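Local coordinates for endonuclease IV (Thermus thermophilus, PDB 3AAM), which cleaves phosphodiester bonds at apurinic or apyrimidinic sites during DNA repair, leaving a 3'-hydroxyl group and a 5'-terminal sugar phosphate, at residues A[2-7]-A[27-32]; A[34-39]-A[91-96]; A[200-205]-A[242-247]. All blocks are in the same frame, centred on the assembly; numbering follows the deposited sequence.

Interaction 1 of 3, residues A[2-7]-A[27-32]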
# COMPACT_ATOMS: atom_id res chain seq x y z
N PRO A 2 -10.04 4.22 12.88
CA PRO A 2 -9.21 3.97 11.69
C PRO A 2 -10.05 3.55 10.48
O PRO A 2 -11.03 2.82 10.61
CB PRO A 2 -8.23 2.87 12.06
CG PRO A 2 -9.02 2.11 13.13
CD PRO A 2 -9.73 3.22 13.92
N ARG A 3 -9.65 4.02 9.31
CA ARG A 3 -10.36 3.70 8.07
C ARG A 3 -9.86 2.36 7.53
O ARG A 3 -8.71 1.98 7.75
CB ARG A 3 -10.14 4.82 7.05
CG ARG A 3 -10.88 6.11 7.42
CD ARG A 3 -10.54 7.27 6.50
NE ARG A 3 -11.38 8.43 6.77
CZ ARG A 3 -12.63 8.58 6.36
NH1 ARG A 3 -13.21 7.63 5.63
NH2 ARG A 3 -13.31 9.67 6.68
N TYR A 4 -10.74 1.65 6.82
CA TYR A 4 -10.39 0.34 6.30
C TYR A 4 -10.96 0.09 4.91
O TYR A 4 -12.01 0.62 4.55
CB TYR A 4 -10.89 -0.74 7.26
CG TYR A 4 -12.39 -0.74 7.41
CD1 TYR A 4 -13.19 -1.55 6.59
CD2 TYR A 4 -13.02 0.12 8.30
CE1 TYR A 4 -14.58 -1.49 6.66
CE2 TYR A 4 -14.42 0.18 8.39
CZ TYR A 4 -15.18 -0.63 7.56
OH TYR A 4 -16.56 -0.55 7.62
N GLY A 5 -10.27 -0.74 4.14
CA GLY A 5 -10.74 -1.04 2.81
C GLY A 5 -9.99 -2.17 2.15
O GLY A 5 -9.11 -2.80 2.75
N PHE A 6 -10.34 -2.43 0.89
CA PHE A 6 -9.73 -3.48 0.09
C PHE A 6 -9.14 -2.88 -1.16
O PHE A 6 -9.26 -1.68 -1.42
CB PHE A 6 -10.78 -4.49 -0.39
CG PHE A 6 -11.59 -5.14 0.69
CD1 PHE A 6 -10.98 -5.66 1.82
CD2 PHE A 6 -12.96 -5.29 0.53
CE1 PHE A 6 -11.73 -6.33 2.78
CE2 PHE A 6 -13.72 -5.96 1.48
CZ PHE A 6 -13.11 -6.48 2.61
N HIS A 7 -8.51 -3.75 -1.95
CA HIS A 7 -7.98 -3.34 -3.24
C HIS A 7 -9.12 -3.68 -4.19
O HIS A 7 -9.55 -4.84 -4.27
CB HIS A 7 -6.73 -4.14 -3.61
CG HIS A 7 -6.06 -3.63 -4.84
ND1 HIS A 7 -6.63 -3.76 -6.09
CD2 HIS A 7 -4.91 -2.94 -5.01
CE1 HIS A 7 -5.85 -3.16 -6.98
NE2 HIS A 7 -4.80 -2.66 -6.35
N GLY A 27 -19.43 -0.36 1.77
CA GLY A 27 -19.38 0.33 3.04
C GLY A 27 -17.95 0.51 3.54
O GLY A 27 -17.72 0.62 4.74
N LEU A 28 -17.00 0.54 2.62
CA LEU A 28 -15.59 0.73 2.99
C LEU A 28 -15.36 2.19 3.37
O LEU A 28 -16.12 3.07 2.97
CB LEU A 28 -14.67 0.39 1.82
CG LEU A 28 -14.82 -0.96 1.13
CD1 LEU A 28 -13.74 -1.10 0.07
CD2 LEU A 28 -14.70 -2.08 2.15
N THR A 29 -14.30 2.45 4.13
CA THR A 29 -13.99 3.83 4.49
C THR A 29 -12.65 4.26 3.92
O THR A 29 -12.10 5.31 4.28
CB THR A 29 -14.04 4.05 6.02
OG1 THR A 29 -13.25 3.07 6.70
CG2 THR A 29 -15.49 3.96 6.51
N ALA A 30 -12.15 3.45 2.99
CA ALA A 30 -10.90 3.70 2.29
C ALA A 30 -10.78 2.63 1.22
O ALA A 30 -11.42 1.58 1.33
CB ALA A 30 -9.71 3.62 3.25
N PHE A 31 -10.00 2.89 0.18
CA PHE A 31 -9.81 1.89 -0.86
C PHE A 31 -8.52 2.08 -1.64
O PHE A 31 -7.87 3.12 -1.57
CB PHE A 31 -11.03 1.84 -1.82
CG PHE A 31 -11.15 3.02 -2.73
CD1 PHE A 31 -10.57 3.02 -4.00
CD2 PHE A 31 -11.87 4.14 -2.33
CE1 PHE A 31 -10.71 4.11 -4.85
CE2 PHE A 31 -12.01 5.24 -3.18
CZ PHE A 31 -11.43 5.23 -4.44
N GLN A 32 -8.14 1.03 -2.37
CA GLN A 32 -6.92 1.03 -3.15
C GLN A 32 -7.20 0.46 -4.53
O GLN A 32 -8.04 -0.42 -4.68
CB GLN A 32 -5.87 0.18 -2.43
CG GLN A 32 -4.56 -0.01 -3.17
CD GLN A 32 -3.54 -0.75 -2.33
OE1 GLN A 32 -2.92 -0.17 -1.43
NE2 GLN A 32 -3.37 -2.04 -2.60
O HOH W 1 -13.78 3.70 9.45

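Interaction 2 of 3, residues A[34-39]-A[91-96]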
# COMPACT_ATOMS: atom_id res chain seq x y z
N PHE A 34 -5.23 0.02 -8.81
CA PHE A 34 -4.02 0.08 -9.63
C PHE A 34 -4.35 1.21 -10.59
O PHE A 34 -5.51 1.61 -10.70
CB PHE A 34 -3.82 -1.21 -10.44
CG PHE A 34 -3.36 -2.39 -9.63
CD1 PHE A 34 -2.21 -2.32 -8.85
CD2 PHE A 34 -4.07 -3.59 -9.68
CE1 PHE A 34 -1.77 -3.43 -8.13
CE2 PHE A 34 -3.63 -4.71 -8.96
CZ PHE A 34 -2.48 -4.63 -8.19
N ALA A 35 -3.34 1.73 -11.29
CA ALA A 35 -3.56 2.80 -12.26
C ALA A 35 -3.64 2.19 -13.67
O ALA A 35 -3.93 2.89 -14.64
CB ALA A 35 -2.43 3.82 -12.18
N LYS A 36 -3.36 0.90 -13.75
CA LYS A 36 -3.41 0.13 -14.99
C LYS A 36 -3.21 -1.33 -14.63
O LYS A 36 -2.83 -1.64 -13.50
CB LYS A 36 -2.33 0.58 -15.98
CG LYS A 36 -0.90 0.25 -15.59
CD LYS A 36 -0.27 1.37 -14.79
CE LYS A 36 1.24 1.23 -14.75
NZ LYS A 36 1.87 2.44 -14.15
N SER A 37 -3.49 -2.23 -15.56
CA SER A 37 -3.32 -3.65 -15.29
C SER A 37 -1.90 -3.90 -14.81
O SER A 37 -0.94 -3.47 -15.45
CB SER A 37 -3.60 -4.48 -16.54
OG SER A 37 -3.43 -5.86 -16.27
N PRO A 38 -1.74 -4.60 -13.67
CA PRO A 38 -0.42 -4.89 -13.12
C PRO A 38 0.38 -5.91 -13.93
O PRO A 38 1.59 -6.03 -13.77
CB PRO A 38 -0.75 -5.40 -11.72
CG PRO A 38 -2.07 -6.07 -11.91
CD PRO A 38 -2.81 -5.08 -12.78
N ARG A 39 -0.31 -6.63 -14.81
CA ARG A 39 0.33 -7.64 -15.64
C ARG A 39 1.04 -7.07 -16.86
O ARG A 39 1.84 -7.75 -17.50
CB ARG A 39 -0.70 -8.67 -16.10
CG ARG A 39 -0.52 -10.06 -15.50
CD ARG A 39 -0.67 -10.06 -13.99
NE ARG A 39 -0.68 -11.42 -13.46
CZ ARG A 39 -0.78 -11.72 -12.16
NH1 ARG A 39 -0.87 -10.75 -11.26
NH2 ARG A 39 -0.79 -12.98 -11.77
N ALA A 91 6.28 6.63 -12.53
CA ALA A 91 5.99 8.03 -12.81
C ALA A 91 4.56 8.12 -13.34
O ALA A 91 3.83 9.06 -13.02
CB ALA A 91 6.96 8.57 -13.85
N ASP A 92 4.16 7.13 -14.14
CA ASP A 92 2.81 7.09 -14.68
C ASP A 92 1.81 6.97 -13.54
O ASP A 92 0.79 7.66 -13.52
CB ASP A 92 2.65 5.92 -15.65
CG ASP A 92 1.19 5.66 -16.02
OD1 ASP A 92 0.58 6.52 -16.69
OD2 ASP A 92 0.67 4.59 -15.65
N ASP A 93 2.10 6.09 -12.57
CA ASP A 93 1.21 5.92 -11.43
C ASP A 93 1.02 7.25 -10.70
O ASP A 93 -0.09 7.60 -10.32
CB ASP A 93 1.76 4.90 -10.43
CG ASP A 93 1.76 3.48 -10.96
OD1 ASP A 93 0.83 3.11 -11.71
OD2 ASP A 93 2.69 2.72 -10.61
N LEU A 94 2.12 7.97 -10.50
CA LEU A 94 2.06 9.25 -9.80
C LEU A 94 1.28 10.31 -10.58
O LEU A 94 0.53 11.09 -9.99
CB LEU A 94 3.49 9.74 -9.52
CG LEU A 94 4.28 8.90 -8.52
CD1 LEU A 94 5.76 9.23 -8.60
CD2 LEU A 94 3.75 9.17 -7.12
N GLU A 95 1.48 10.34 -11.89
CA GLU A 95 0.80 11.30 -12.76
C GLU A 95 -0.71 11.01 -12.77
O GLU A 95 -1.52 11.94 -12.70
CB GLU A 95 1.37 11.21 -14.18
CG GLU A 95 2.78 11.79 -14.30
CD GLU A 95 3.56 11.22 -15.46
OE1 GLU A 95 2.94 10.64 -16.38
OE2 GLU A 95 4.81 11.35 -15.46
N LYS A 96 -1.07 9.74 -12.84
CA LYS A 96 -2.47 9.34 -12.85
C LYS A 96 -3.09 9.68 -11.49
O LYS A 96 -4.21 10.18 -11.42
CB LYS A 96 -2.59 7.84 -13.15
CG LYS A 96 -2.17 7.45 -14.58
CD LYS A 96 -3.22 7.86 -15.60
CE LYS A 96 -2.68 7.89 -17.03
NZ LYS A 96 -2.14 6.60 -17.52
O HOH W 2 -0.61 0.97 -10.96
O HOH W 3 -1.97 3.96 -16.33
O HOH W 4 3.07 0.44 -11.84

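Interaction 3 of 3, residues A[200-205]-A[242-247]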
# COMPACT_ATOMS: atom_id res chain seq x y z
N VAL A 200 3.91 7.20 8.43
CA VAL A 200 3.33 5.92 8.01
C VAL A 200 1.82 6.13 7.90
O VAL A 200 1.05 5.72 8.77
CB VAL A 200 3.59 4.80 9.04
CG1 VAL A 200 3.12 3.47 8.49
CG2 VAL A 200 5.07 4.74 9.39
N PRO A 201 1.38 6.78 6.81
CA PRO A 201 -0.04 7.06 6.59
C PRO A 201 -0.93 5.89 6.20
O PRO A 201 -2.14 5.92 6.43
CB PRO A 201 -0.01 8.14 5.52
CG PRO A 201 1.18 7.75 4.70
CD PRO A 201 2.21 7.40 5.76
N VAL A 202 -0.33 4.86 5.63
CA VAL A 202 -1.09 3.70 5.18
C VAL A 202 -0.47 2.40 5.67
O VAL A 202 0.75 2.24 5.68
CB VAL A 202 -1.16 3.65 3.63
CG1 VAL A 202 -1.97 2.44 3.19
CG2 VAL A 202 -1.78 4.94 3.10
N VAL A 203 -1.34 1.48 6.06
CA VAL A 203 -0.90 0.17 6.53
C VAL A 203 -1.55 -0.91 5.67
O VAL A 203 -2.77 -0.90 5.46
CB VAL A 203 -1.33 -0.08 8.00
CG1 VAL A 203 -0.97 -1.52 8.40
CG2 VAL A 203 -0.67 0.92 8.93
N HIS A 204 -0.74 -1.82 5.14
CA HIS A 204 -1.29 -2.95 4.39
C HIS A 204 -1.39 -4.01 5.48
O HIS A 204 -0.40 -4.66 5.82
CB HIS A 204 -0.33 -3.41 3.27
CG HIS A 204 -0.37 -2.54 2.05
ND1 HIS A 204 -1.46 -1.79 1.69
CD2 HIS A 204 0.55 -2.35 1.07
CE1 HIS A 204 -1.22 -1.17 0.55
NE2 HIS A 204 -0.00 -1.49 0.15
N LEU A 205 -2.58 -4.13 6.04
CA LEU A 205 -2.86 -5.04 7.15
C LEU A 205 -3.11 -6.47 6.70
O LEU A 205 -4.18 -7.04 6.93
CB LEU A 205 -4.06 -4.52 7.95
CG LEU A 205 -4.23 -5.02 9.38
CD1 LEU A 205 -3.13 -4.43 10.27
CD2 LEU A 205 -5.59 -4.61 9.90
N ASP A 242 -5.89 7.33 13.26
CA ASP A 242 -6.27 8.19 12.15
C ASP A 242 -5.62 7.78 10.83
O ASP A 242 -5.55 8.58 9.89
CB ASP A 242 -5.91 9.65 12.45
CG ASP A 242 -6.58 10.16 13.71
OD1 ASP A 242 -7.83 10.12 13.78
OD2 ASP A 242 -5.87 10.61 14.64
N ARG A 243 -5.16 6.54 10.74
CA ARG A 243 -4.50 6.07 9.53
C ARG A 243 -5.44 5.27 8.64
O ARG A 243 -6.59 5.00 8.99
CB ARG A 243 -3.27 5.23 9.87
CG ARG A 243 -2.29 5.89 10.83
CD ARG A 243 -1.84 7.27 10.38
NE ARG A 243 -0.89 7.83 11.33
CZ ARG A 243 -0.65 9.13 11.48
NH1 ARG A 243 -1.30 10.02 10.74
NH2 ARG A 243 0.23 9.54 12.39
N VAL A 244 -4.91 4.88 7.48
CA VAL A 244 -5.65 4.11 6.49
C VAL A 244 -5.14 2.67 6.44
O VAL A 244 -3.94 2.45 6.30
CB VAL A 244 -5.49 4.74 5.10
CG1 VAL A 244 -6.11 3.85 4.03
CG2 VAL A 244 -6.14 6.12 5.09
N PHE A 245 -6.05 1.71 6.56
CA PHE A 245 -5.69 0.30 6.54
C PHE A 245 -6.29 -0.38 5.32
O PHE A 245 -7.50 -0.32 5.10
CB PHE A 245 -6.19 -0.38 7.81
CG PHE A 245 -5.49 0.07 9.06
CD1 PHE A 245 -4.44 -0.67 9.59
CD2 PHE A 245 -5.86 1.25 9.70
CE1 PHE A 245 -3.77 -0.26 10.74
CE2 PHE A 245 -5.19 1.68 10.85
CZ PHE A 245 -4.15 0.92 11.37
N ILE A 246 -5.44 -1.02 4.52
CA ILE A 246 -5.87 -1.72 3.32
C ILE A 246 -5.46 -3.19 3.36
O ILE A 246 -4.29 -3.51 3.59
CB ILE A 246 -5.25 -1.08 2.04
CG1 ILE A 246 -5.74 0.36 1.88
CG2 ILE A 246 -5.61 -1.90 0.81
CD1 ILE A 246 -7.25 0.50 1.67
N LEU A 247 -6.43 -4.08 3.14
CA LEU A 247 -6.17 -5.51 3.12
C LEU A 247 -5.99 -5.87 1.64
O LEU A 247 -6.73 -5.37 0.79
CB LEU A 247 -7.35 -6.28 3.70
CG LEU A 247 -7.22 -7.81 3.71
CD1 LEU A 247 -6.04 -8.24 4.58
CD2 LEU A 247 -8.51 -8.42 4.23

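Interaction 1 of 3, residues A[2-7]-A[27-32]
Gly27, with positive phi, is the C-prime residue of a Schellman motif that ends helix 15-26. Leu28 follows, its side chain crossing that of Phe6 at about a right angle, with CD2 lying 4.0 Å from Phe6 CD2; Leu260 of helix 253-267 packs on both residues. Thr29 grips the backbone of Tyr4 twice. Its OG1, held between the backbone N and the carbonyl carbon (chi1 51°), accepts a bond of 2.9 Å from Tyr4 N that is nearly straight at 164°, while Thr29 N donates to Tyr4 O at 3.0 Å, almost along the C=O axis. A water joins the same OG1 to Pro2 O. The Arg3 side chain, extended from CG to NE, brings NH1 to Thr29 O, 2.9 Å away, on a lone pair and close to the guanidinium plane. Residues 27-32 lead from helix 15-26 into strand 31-34 and so complete the first beta-alpha-beta unit of the TIM barrel. Ala30 sets CB against Arg3 CB, and its O makes a CA-H...O contact of 3.1 Å with Gly5 CA, an approach allowed by the absence of a side chain there. Phe31 turns its ring away from strand 3-6, onto Ala66. Finally, Gln32 N donates to Phe6 O at 3.1 Å. The Gln32 amide, its plane 76° from the His7 ring, puts Gln32 NE2 at the ring edge, 3.0 Å from His7 CD2, and this nitrogen is hydrogen-bonded to Glu248.

Interaction 2 of 3, residues A[34-39]-A[91-96]
Residues 34-39 leave strand 31-34 as an irregular loop and pass beside the middle of helix 82-100, to which residues 91-96 belong. The backbones come nearest at Ala35 and Asp93, whose CA atoms are 5.8 Å apart, and side chains and waters make the connection. Ala35 points its methyl at the helix, where CB rests 4.1 Å from Lys96 CB and also touches the Asp93 carboxylate. Lys36 supplies the loop's positive charge in this contact. Its CG sits between the backbone N and the carbonyl carbon (chi1 69°) and the chain bends at chi2 (-91°), after which it runs extended to the helix. NZ bonds to Asp93 OD1 at 2.7 Å, meeting it from above the carboxylate plane, 58° out of it, as the two side chains cross at about a right angle. It reaches Asp92 tip to tip, bonding at 2.9 Å to the anti lone pair of OD2, and Ser89 OG on the preceding helical turn is a further partner. The contact thus ties the loop after one barrel strand to a helix on the outer layer of the TIM barrel. The network continues along the helix: Lys96 NZ, one turn on, binds the syn lone pair of Asp92 OD1 at 2.8 Å and also donates to Arg44 O. Asp92 thereby lies between two ammonium groups whose NZ atoms are 6.7 Å apart, an arrangement likely to stabilise its ionised form. One water bridges Ala35 N, 2.9 Å away, to Asp93 OD1; another, 2.8 Å from Ala35 O, links it to Asp92 OD2 and Lys96 NZ.

Interaction 3 of 3, residues A[200-205]-A[242-247]
Backbone hydrogen bonds zip strand 202-204 to strand 244-247, which run parallel with axes 4.7 Å apart and directions differing by 23°. Val244 N donates to Pro201 O at 3.1 Å. The central pair is shorter: Val203 N to Val244 O and Ile246 N to Val203 O, each 2.8 Å and each nearly along the C=O axis. A bent, weak bond from Leu205 N to Ile246 O marks the far end, where buried Leu205 O has no polar partner in the model and Leu247 CD1 lies against it. CA-H...O contacts supplement the ladder, among them Val202 CA to Val244 O.

Apolar contacts differ on the two faces. Val203 and Phe245 lie side by side and point the same way. Phe245 CG is anti to its carbonyl carbon (chi1 -68°), which lays CD1 against Val203 CB at 3.5 Å. From beyond the strand end Leu205 crosses Phe245 obliquely, its CD1 4.0 Å from Phe245 CD1. Phe235 meets this ring edge-to-face. On the other face Val202 CG2 packs 4.2 Å from Val244 CB.

Among polar side chains, Arg243 runs its aliphatic CB and CD past Pro201 O and Val200 O. His204 and Ile246 point the same way, side by side, on the face of Val202 and Val244. The side chains of His204 and of the manganese ligands His172 and His219 lie about 6 Å apart, which places His204 near the metal site on one of two neighbouring parallel strands of the TIM barrel.

All three contacts are largely buried, but at different depths. Interaction 3 lies nearest the centre of the chain, about 7 Å from it, against about 12 and 13 Å for interactions 1 and 2. Interactions 1 and 3 share the barrel sheet: strands 3-6 and 244-247 are neighbours, joined through Arg3 O with Phe245 N and Gly5 N with Phe245 O. Interaction 3 is a regular backbone ladder, whereas interaction 1 combines two backbone bonds with bonds of the Thr29 hydroxyl and the Arg3 guanidinium. Interaction 2, between a loop and the outer helix layer, instead depends on charged side chains and water and lies away from the metal site; it touches interaction 1 where Phe34 meets His7.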